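Local coordinates for protein tRNA-5-methyluridine(54) 2-sulfurtransferase (Pyrococcus horikoshii, PDB 3VRH) that catalyses the ATP-dependent 2-thiolation of 5-methyluridine 54 in the T loop of tRNA, a modification that stabilises tRNAs thermally in thermophiles, at residues L44-A53 / F142-A152; K99-V108 / F298-E306. All coordinates share one frame; numbering follows the deposited sequence.

Contact 1 (L44-A53 / F142-A152). With BCN (bicine), chain D.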
loop_
_atom_site.group_PDB
_atom_site.type_symbol
_atom_site.label_atom_id
_atom_site.label_comp_id
_atom_site.label_asym_id
_atom_site.label_seq_id
_atom_site.Cartn_x
_atom_site.Cartn_y
_atom_site.Cartn_z
ATOM N N LEU A 44 8.147 7.593 27.173
ATOM C CA LEU A 44 7.719 7.793 28.549
ATOM C C LEU A 44 8.913 7.831 29.502
ATOM O O LEU A 44 9.960 7.240 29.223
ATOM C CB LEU A 44 6.797 6.643 28.983
ATOM C CG LEU A 44 5.468 6.493 28.232
ATOM C CD1 LEU A 44 4.757 5.208 28.628
ATOM C CD2 LEU A 44 4.579 7.722 28.488
ATOM N N THR A 45 8.746 8.525 30.624
ATOM C CA THR A 45 9.690 8.418 31.729
ATOM C C THR A 45 8.922 8.051 32.994
ATOM O O THR A 45 7.725 8.328 33.117
ATOM C CB THR A 45 10.479 9.726 31.966
ATOM O OG1 THR A 45 9.577 10.786 32.310
ATOM C CG2 THR A 45 11.260 10.121 30.737
ATOM N N LYS A 46 9.618 7.438 33.943
ATOM C CA LYS A 46 8.960 6.885 35.119
ATOM C C LYS A 46 8.329 7.934 36.042
ATOM O O LYS A 46 7.578 7.599 36.955
ATOM C CB LYS A 46 9.937 6.011 35.891
ATOM C CG LYS A 46 9.316 4.730 36.409
ATOM C CD LYS A 46 9.339 3.656 35.350
ATOM C CE LYS A 46 10.269 2.544 35.772
ATOM N NZ LYS A 46 10.536 1.629 34.647
ATOM N N ASP A 47 8.621 9.203 35.803
ATOM C CA ASP A 47 8.082 10.270 36.637
ATOM C C ASP A 47 6.733 10.765 36.107
ATOM O O ASP A 47 5.993 11.451 36.820
ATOM C CB ASP A 47 9.066 11.437 36.688
ATOM C CG ASP A 47 9.356 12.006 35.302
ATOM O OD1 ASP A 47 10.085 11.338 34.530
ATOM O OD2 ASP A 47 8.849 13.109 34.976
ATOM N N GLU A 48 6.420 10.418 34.861
ATOM C CA GLU A 48 5.215 10.924 34.197
ATOM C C GLU A 48 3.912 10.318 34.737
ATOM O O GLU A 48 3.869 9.157 35.150
ATOM C CB GLU A 48 5.301 10.698 32.687
ATOM C CG GLU A 48 5.999 11.801 31.927
ATOM C CD GLU A 48 6.223 11.452 30.466
ATOM O OE1 GLU A 48 6.733 10.348 30.174
ATOM O OE2 GLU A 48 5.896 12.291 29.608
ATOM N N ARG A 49 2.859 11.127 34.755
ATOM C CA ARG A 49 1.532 10.629 35.082
ATOM C C ARG A 49 0.842 10.241 33.780
ATOM O O ARG A 49 0.559 11.078 32.939
ATOM C CB ARG A 49 0.723 11.671 35.853
ATOM C CG ARG A 49 -0.587 11.122 36.403
ATOM C CD ARG A 49 -0.934 11.717 37.763
ATOM N NE ARG A 49 -2.377 11.730 37.990
ATOM C CZ ARG A 49 -3.166 12.756 37.677
ATOM N NH1 ARG A 49 -2.639 13.847 37.128
ATOM N NH2 ARG A 49 -4.476 12.693 37.909
ATOM N N ILE A 50 0.595 8.953 33.612
ATOM C CA ILE A 50 0.146 8.449 32.323
ATOM C C ILE A 50 -1.304 7.990 32.357
ATOM O O ILE A 50 -1.734 7.314 33.292
ATOM C CB ILE A 50 1.037 7.300 31.870
ATOM C CG1 ILE A 50 2.504 7.741 31.956
ATOM C CG2 ILE A 50 0.646 6.859 30.467
ATOM C CD1 ILE A 50 3.497 6.609 32.208
ATOM N N LEU A 51 -2.054 8.368 31.331
ATOM C CA LEU A 51 -3.440 7.954 31.210
ATOM C C LEU A 51 -3.572 6.901 30.108
ATOM O O LEU A 51 -3.070 7.105 29.001
ATOM C CB LEU A 51 -4.310 9.161 30.878
ATOM C CG LEU A 51 -5.791 8.824 30.708
ATOM C CD1 LEU A 51 -6.392 8.467 32.057
ATOM C CD2 LEU A 51 -6.579 9.940 30.017
ATOM N N VAL A 52 -4.221 5.774 30.407
ATOM C CA VAL A 52 -4.489 4.759 29.372
ATOM C C VAL A 52 -5.994 4.660 29.137
ATOM O O VAL A 52 -6.774 4.446 30.077
ATOM C CB VAL A 52 -3.928 3.365 29.734
ATOM C CG1 VAL A 52 -4.224 2.361 28.616
ATOM C CG2 VAL A 52 -2.433 3.439 29.993
ATOM N N ALA A 53 -6.397 4.854 27.887
ATOM C CA ALA A 53 -7.813 4.816 27.524
ATOM C C ALA A 53 -8.184 3.374 27.352
ATOM O O ALA A 53 -7.743 2.738 26.405
ATOM C CB ALA A 53 -8.057 5.577 26.213
ATOM N N PHE A 142 -9.759 15.102 28.866
ATOM C CA PHE A 142 -9.705 14.498 30.193
ATOM C C PHE A 142 -8.276 14.467 30.686
ATOM O O PHE A 142 -8.005 14.730 31.856
ATOM C CB PHE A 142 -10.271 13.070 30.191
ATOM C CG PHE A 142 -10.355 12.460 31.561
ATOM C CD1 PHE A 142 -9.255 11.839 32.131
ATOM C CD2 PHE A 142 -11.532 12.540 32.295
ATOM C CE1 PHE A 142 -9.329 11.300 33.395
ATOM C CE2 PHE A 142 -11.605 11.996 33.553
ATOM C CZ PHE A 142 -10.501 11.378 34.101
ATOM N N ALA A 143 -7.357 14.111 29.793
ATOM C CA ALA A 143 -5.945 14.090 30.142
ATOM C C ALA A 143 -5.497 15.500 30.496
ATOM O O ALA A 143 -4.728 15.705 31.429
ATOM C CB ALA A 143 -5.116 13.564 28.973
ATOM N N TYR A 144 -5.998 16.462 29.738
ATOM C CA TYR A 144 -5.572 17.846 29.873
ATOM C C TYR A 144 -6.106 18.457 31.168
ATOM O O TYR A 144 -5.332 18.957 31.986
ATOM C CB TYR A 144 -6.017 18.656 28.653
ATOM C CG TYR A 144 -5.920 20.153 28.835
ATOM C CD1 TYR A 144 -4.687 20.780 28.952
ATOM C CD2 TYR A 144 -7.071 20.943 28.887
ATOM C CE1 TYR A 144 -4.596 22.155 29.130
ATOM C CE2 TYR A 144 -6.993 22.319 29.059
ATOM C CZ TYR A 144 -5.752 22.919 29.177
ATOM O OH TYR A 144 -5.675 24.284 29.348
ATOM N N ASP A 145 -7.425 18.391 31.334
ATOM C CA ASP A 145 -8.115 18.881 32.523
ATOM C C ASP A 145 -7.547 18.356 33.824
ATOM O O ASP A 145 -7.597 19.042 34.842
ATOM C CB ASP A 145 -9.593 18.498 32.477
ATOM C CG ASP A 145 -10.374 19.340 31.513
ATOM O OD1 ASP A 145 -9.804 20.316 30.993
ATOM O OD2 ASP A 145 -11.563 19.038 31.279
ATOM N N ASN A 146 -7.020 17.139 33.800
ATOM C CA ASN A 146 -6.550 16.496 35.022
ATOM C C ASN A 146 -5.040 16.514 35.160
ATOM O O ASN A 146 -4.495 15.865 36.047
ATOM C CB ASN A 146 -7.070 15.053 35.124
ATOM C CG ASN A 146 -8.540 14.994 35.470
ATOM O OD1 ASN A 146 -8.899 15.098 36.638
ATOM N ND2 ASN A 146 -9.407 14.853 34.452
ATOM N N GLY A 147 -4.367 17.230 34.264
ATOM C CA GLY A 147 -2.920 17.379 34.352
ATOM C C GLY A 147 -2.078 16.145 34.065
ATOM O O GLY A 147 -0.959 16.020 34.585
ATOM N N PHE A 148 -2.592 15.232 33.241
ATOM C CA PHE A 148 -1.798 14.071 32.839
ATOM C C PHE A 148 -0.697 14.517 31.882
ATOM O O PHE A 148 -0.862 15.496 31.163
ATOM C CB PHE A 148 -2.671 12.989 32.195
ATOM C CG PHE A 148 -3.480 12.211 33.186
ATOM C CD1 PHE A 148 -2.944 11.092 33.815
ATOM C CD2 PHE A 148 -4.766 12.619 33.517
ATOM C CE1 PHE A 148 -3.677 10.391 34.742
ATOM C CE2 PHE A 148 -5.503 11.923 34.448
ATOM C CZ PHE A 148 -4.959 10.801 35.058
ATOM N N ASP A 149 0.428 13.807 31.894
ATOM C CA ASP A 149 1.553 14.159 31.033
ATOM C C ASP A 149 1.524 13.442 29.693
ATOM O O ASP A 149 2.187 13.860 28.744
ATOM C CB ASP A 149 2.874 13.846 31.731
ATOM C CG ASP A 149 3.026 14.604 33.032
ATOM O OD1 ASP A 149 2.710 15.813 33.054
ATOM O OD2 ASP A 149 3.432 13.983 34.033
ATOM N N ALA A 150 0.764 12.355 29.614
ATOM C CA ALA A 150 0.820 11.514 28.433
ATOM C C ALA A 150 -0.395 10.603 28.379
ATOM O O ALA A 150 -0.941 10.207 29.408
ATOM C CB ALA A 150 2.093 10.680 28.453
ATOM N N ILE A 151 -0.808 10.279 27.163
ATOM C CA ILE A 151 -1.838 9.283 26.921
ATOM C C ILE A 151 -1.168 8.136 26.181
ATOM O O ILE A 151 -0.522 8.346 25.151
ATOM C CB ILE A 151 -2.950 9.864 26.041
ATOM C CG1 ILE A 151 -3.689 10.964 26.790
ATOM C CG2 ILE A 151 -3.894 8.778 25.560
ATOM C CD1 ILE A 151 -4.621 11.761 25.928
ATOM N N ALA A 152 -1.295 6.929 26.711
ATOM C CA ALA A 152 -0.795 5.741 26.021
ATOM C C ALA A 152 -1.971 4.956 25.433
ATOM O O ALA A 152 -2.957 4.712 26.131
ATOM C CB ALA A 152 -0.002 4.872 26.971
HETATM N N1 BCN D . -7.002 1.104 21.687
HETATM C C1 BCN D . -6.129 0.252 20.782
HETATM C C2 BCN D . -6.594 0.153 19.378
HETATM O O21 BCN D . -7.273 1.107 18.919
HETATM O O22 BCN D . -6.341 -0.860 18.690
HETATM C C3 BCN D . -8.069 0.288 22.327
HETATM C C4 BCN D . -7.901 -1.245 22.379
HETATM O O4 BCN D . -8.332 -1.900 23.294
HETATM C C5 BCN D . -6.179 1.721 22.726
HETATM C C6 BCN D . -6.863 2.775 23.485
HETATM O O6 BCN D . -6.252 3.549 24.144
#
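Leu51 and Arg49 cover opposite faces of the Phe148 ring, Leu51 CB 4.0 Å from its centroid in a CH-pi contact. With CG anti to the backbone N (chi1 179°), Leu51 carries CD2 on to Phe142 CD1 and Ala143 CB, packing this side tightly against helix 127-145. Across the other face the Arg49 guanidinium lies nearly flat, planes 20° apart, in a cation-pi stack. At its edge NH1 donates in plane to Asn146 O (2.9 Å), fixing its rotation; NE pairs with Glu75. The more exposed end is held by polar bonds: Arg49 N to Asp149 OD2 (3.0 Å, nearly straight, anti side, tilted from the carboxylate plane) and Asp149 N back to Arg49 O. Side chains meet more loosely there: Asp149 CB touches Glu48 CG at 3.7 Å, while the Glu48 carboxylate is taken up by Lys191 through OE2 and Thr45 N through OE1. Buried again, the strands join in parallel through Leu51 N to Ala150 O and Ala152 N to Leu51 O, both 2.9 Å. At the strand end, ATP-binding Ala53 accepts through O from bicine O6 (2.8 Å). These adjacent parallel strands belong to the nucleotide-binding core of the PP-loop fold.

Contact 2 (K99-V108 / F298-E306)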
loop_
_atom_site.group_PDB
_atom_site.type_symbol
_atom_site.label_atom_id
_atom_site.label_comp_id
_atom_site.label_asym_id
_atom_site.label_seq_id
_atom_site.Cartn_x
_atom_site.Cartn_y
_atom_site.Cartn_z
ATOM N N LYS A 99 -9.227 -3.615 37.854
ATOM C CA LYS A 99 -9.144 -4.252 39.172
ATOM C C LYS A 99 -7.963 -5.223 39.177
ATOM O O LYS A 99 -7.134 -5.218 40.084
ATOM C CB LYS A 99 -10.442 -5.015 39.480
ATOM C CG LYS A 99 -11.233 -4.497 40.666
ATOM C CD LYS A 99 -12.175 -3.356 40.287
ATOM C CE LYS A 99 -12.859 -2.758 41.527
ATOM N NZ LYS A 99 -11.892 -2.037 42.414
ATOM N N LEU A 100 -7.893 -6.059 38.142
ATOM C CA LEU A 100 -6.785 -7.001 37.993
ATOM C C LEU A 100 -5.453 -6.255 37.887
ATOM O O LEU A 100 -4.469 -6.635 38.508
ATOM C CB LEU A 100 -6.988 -7.865 36.751
ATOM C CG LEU A 100 -5.936 -8.958 36.562
ATOM C CD1 LEU A 100 -6.052 -9.966 37.696
ATOM C CD2 LEU A 100 -6.077 -9.647 35.200
ATOM N N ILE A 101 -5.434 -5.182 37.107
ATOM C CA ILE A 101 -4.199 -4.436 36.875
ATOM C C ILE A 101 -3.825 -3.673 38.126
ATOM O O ILE A 101 -2.647 -3.540 38.455
ATOM C CB ILE A 101 -4.349 -3.427 35.733
ATOM C CG1 ILE A 101 -4.459 -4.151 34.391
ATOM C CG2 ILE A 101 -3.166 -2.460 35.700
ATOM C CD1 ILE A 101 -5.045 -3.288 33.313
ATOM N N GLY A 102 -4.838 -3.174 38.823
ATOM C CA GLY A 102 -4.599 -2.385 40.022
ATOM C C GLY A 102 -4.432 -0.912 39.692
ATOM O O GLY A 102 -3.685 -0.196 40.348
ATOM N N ALA A 103 -5.125 -0.456 38.655
ATOM C CA ALA A 103 -5.051 0.938 38.271
ATOM C C ALA A 103 -6.373 1.617 38.579
ATOM O O ALA A 103 -7.432 1.021 38.394
ATOM C CB ALA A 103 -4.723 1.059 36.771
ATOM N N PRO A 104 -6.319 2.865 39.054
ATOM C CA PRO A 104 -7.552 3.651 39.204
ATOM C C PRO A 104 -8.252 3.778 37.845
ATOM O O PRO A 104 -7.584 4.009 36.827
ATOM C CB PRO A 104 -7.051 5.039 39.631
ATOM C CG PRO A 104 -5.626 4.837 40.069
ATOM C CD PRO A 104 -5.104 3.656 39.297
ATOM N N LEU A 105 -9.573 3.642 37.826
ATOM C CA LEU A 105 -10.305 3.734 36.568
ATOM C C LEU A 105 -11.334 4.846 36.629
ATOM O O LEU A 105 -12.203 4.872 37.508
ATOM C CB LEU A 105 -10.977 2.401 36.223
ATOM C CG LEU A 105 -12.002 2.449 35.087
ATOM C CD1 LEU A 105 -11.350 2.871 33.761
ATOM C CD2 LEU A 105 -12.640 1.078 34.970
ATOM N N HIS A 106 -11.209 5.782 35.704
ATOM C CA HIS A 106 -12.171 6.869 35.586
ATOM C C HIS A 106 -13.131 6.520 34.472
ATOM O O HIS A 106 -12.730 5.922 33.461
ATOM C CB HIS A 106 -11.451 8.162 35.242
ATOM C CG HIS A 106 -10.274 8.444 36.124
ATOM N ND1 HIS A 106 -10.405 8.986 37.384
ATOM C CD2 HIS A 106 -8.945 8.256 35.931
ATOM C CE1 HIS A 106 -9.207 9.122 37.929
ATOM N NE2 HIS A 106 -8.304 8.684 37.068
ATOM N N ILE A 107 -14.394 6.887 34.642
ATOM C CA ILE A 107 -15.373 6.603 33.610
ATOM C C ILE A 107 -16.114 7.843 33.142
ATOM O O ILE A 107 -16.618 8.625 33.961
ATOM C CB ILE A 107 -16.394 5.552 34.072
ATOM C CG1 ILE A 107 -15.670 4.309 34.591
ATOM C CG2 ILE A 107 -17.360 5.206 32.917
ATOM C CD1 ILE A 107 -16.542 3.374 35.402
ATOM N N VAL A 108 -16.155 8.009 31.819
ATOM C CA VAL A 108 -16.992 8.997 31.160
ATOM C C VAL A 108 -18.055 8.303 30.314
ATOM O O VAL A 108 -17.740 7.522 29.396
ATOM C CB VAL A 108 -16.164 9.916 30.242
ATOM C CG1 VAL A 108 -17.068 10.901 29.500
ATOM C CG2 VAL A 108 -15.117 10.658 31.047
ATOM N N PHE A 298 -13.670 18.061 32.698
ATOM C CA PHE A 298 -13.399 16.655 33.017
ATOM C C PHE A 298 -12.569 16.459 34.274
ATOM O O PHE A 298 -12.223 15.324 34.623
ATOM C CB PHE A 298 -12.753 15.923 31.844
ATOM C CG PHE A 298 -13.692 15.669 30.708
ATOM C CD1 PHE A 298 -14.665 14.691 30.808
ATOM C CD2 PHE A 298 -13.600 16.402 29.544
ATOM C CE1 PHE A 298 -15.522 14.455 29.772
ATOM C CE2 PHE A 298 -14.460 16.168 28.498
ATOM C CZ PHE A 298 -15.421 15.196 28.607
ATOM N N LYS A 299 -12.257 17.567 34.946
ATOM C CA LYS A 299 -11.547 17.525 36.214
ATOM C C LYS A 299 -12.256 16.630 37.246
ATOM O O LYS A 299 -13.472 16.722 37.450
ATOM C CB LYS A 299 -11.387 18.944 36.771
ATOM C CG LYS A 299 -10.709 18.994 38.126
ATOM C CD LYS A 299 -9.263 18.532 38.051
ATOM C CE LYS A 299 -8.568 18.702 39.396
ATOM N NZ LYS A 299 -8.978 17.654 40.379
ATOM N N VAL A 300 -11.490 15.744 37.878
ATOM C CA VAL A 300 -12.047 14.873 38.902
ATOM C C VAL A 300 -11.153 14.866 40.139
ATOM O O VAL A 300 -9.927 15.016 40.046
ATOM C CB VAL A 300 -12.258 13.415 38.392
ATOM C CG1 VAL A 300 -13.276 13.366 37.254
ATOM C CG2 VAL A 300 -10.940 12.789 37.961
ATOM N N SER A 301 -11.765 14.682 41.300
ATOM C CA SER A 301 -10.995 14.601 42.539
ATOM C C SER A 301 -10.889 13.171 43.041
ATOM O O SER A 301 -10.139 12.900 43.974
ATOM C CB SER A 301 -11.595 15.502 43.625
ATOM O OG SER A 301 -13.003 15.391 43.660
ATOM N N SER A 302 -11.626 12.259 42.403
ATOM C CA SER A 302 -11.684 10.865 42.844
ATOM C C SER A 302 -12.371 9.969 41.817
ATOM O O SER A 302 -12.857 10.439 40.787
ATOM C CB SER A 302 -12.455 10.773 44.161
ATOM O OG SER A 302 -13.742 11.335 43.997
ATOM N N THR A 303 -12.424 8.676 42.117
ATOM C CA THR A 303 -13.122 7.718 41.269
ATOM C C THR A 303 -14.384 7.227 41.970
ATOM O O THR A 303 -14.510 7.298 43.207
ATOM C CB THR A 303 -12.247 6.488 40.970
ATOM O OG1 THR A 303 -11.975 5.785 42.190
ATOM C CG2 THR A 303 -10.927 6.912 40.342
ATOM N N ASP A 304 -15.311 6.706 41.175
ATOM C CA ASP A 304 -16.507 6.078 41.718
ATOM C C ASP A 304 -16.148 4.950 42.689
ATOM O O ASP A 304 -16.844 4.733 43.688
ATOM C CB ASP A 304 -17.379 5.529 40.590
ATOM C CG ASP A 304 -17.804 6.602 39.593
ATOM O OD1 ASP A 304 -18.133 7.745 40.003
ATOM O OD2 ASP A 304 -17.812 6.283 38.391
ATOM N N GLU A 305 -15.057 4.245 42.390
ATOM C CA GLU A 305 -14.599 3.118 43.197
ATOM C C GLU A 305 -13.806 3.545 44.432
ATOM O O GLU A 305 -13.748 2.817 45.433
ATOM C CB GLU A 305 -13.791 2.127 42.345
ATOM C CG GLU A 305 -14.656 1.225 41.452
ATOM C CD GLU A 305 -15.622 0.341 42.248
ATOM O OE1 GLU A 305 -15.191 -0.730 42.728
ATOM O OE2 GLU A 305 -16.806 0.711 42.402
ATOM N N GLU A 306 -13.201 4.725 44.380
ATOM C CA GLU A 306 -12.553 5.247 45.574
ATOM C C GLU A 306 -12.948 6.691 45.842
ATOM O O GLU A 306 -12.129 7.603 45.704
ATOM C CB GLU A 306 -11.038 5.090 45.468
ATOM C CG GLU A 306 -10.605 3.655 45.549
ATOM C CD GLU A 306 -9.428 3.363 44.659
ATOM O OE1 GLU A 306 -9.648 3.115 43.443
ATOM O OE2 GLU A 306 -8.286 3.396 45.181
HETATM O O HOH W 1 -10.967 2.517 40.388
HETATM O O HOH W 2 -14.651 6.657 38.110
HETATM O O HOH W 3 -13.062 9.462 38.244
#
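The methyl CG2 of Thr303 rests obliquely against the ring of His106, 3.7 Å from His106 ND1, and the two side chains cross at about a right angle. Val300 reaches the same nitrogen with CG2, also obliquely, 3.9 Å from His106 ND1. With CG anti to the carbonyl carbon (chi1 -49°) and the ring turned by chi2 of -80°, ND1 faces the 298-306 loop. At the ring edge a water lies in the imidazole plane, hydrogen-bonded to His106 ND1 at 2.8 Å and donating to Ser302 O, while NE2 bonds to Glu75 on the adjoining strand. Thr303 divides its work: CG2 lies against the histidine and Leu105 O, whereas OG1, held between the backbone N and the carbonyl carbon (chi1 64°), accepts from Glu306 N at 2.7 Å in an ST motif. Were Thr303 replaced by an alanine, the imidazole would probably lose the methyl packed beside it and Glu306 N its hydroxyl acceptor. No direct hydrogen bond spans the segments; a second water links Leu105 O to Asp304 N. At one end the bent chain of Lys99 crosses Glu305 nearly perpendicularly in a long salt bridge, NZ to Glu305 OE1 3.6 Å. At the other, Val108 crosses Phe298 at about a right angle, CG1 3.9 Å from Phe298 CE1. The loop after helix 285-290 thus runs beside strand 105-109, the outermost strand of the mixed sheet within this chain. Strand 73-80 pairs with that strand in parallel, helix 87-101 leads into it, and helix 127-145 packs against both Val108 and Phe298.

In the fold
Contact 1 lies in the middle of the mixed sheet and contact 2 at its edge strand, with strand 73-80 between them; their centres are about 14 Å apart. They meet at the end of helix 127-145: Asp145 OD2 and Phe298 N are 2.7 Å apart, and Asn146 ND2 and Phe298 O 2.9 Å, both probable hydrogen bonds. Phe142 CZ also packs 3.5 Å from His106 CB. Glu75 shares out its carboxylate oxygens, OE2 to contact 1 and OE1 to contact 2. Contact 1 enters the ATP site through Ala53, where bicine is bound here, also hydrogen-bonded to Ser55 and Ser60. In contact 2 the Val108 side chain is about 5 Å from that of ATP-binding Ile79, and the Leu105 side chain about 11 Å from the bicine.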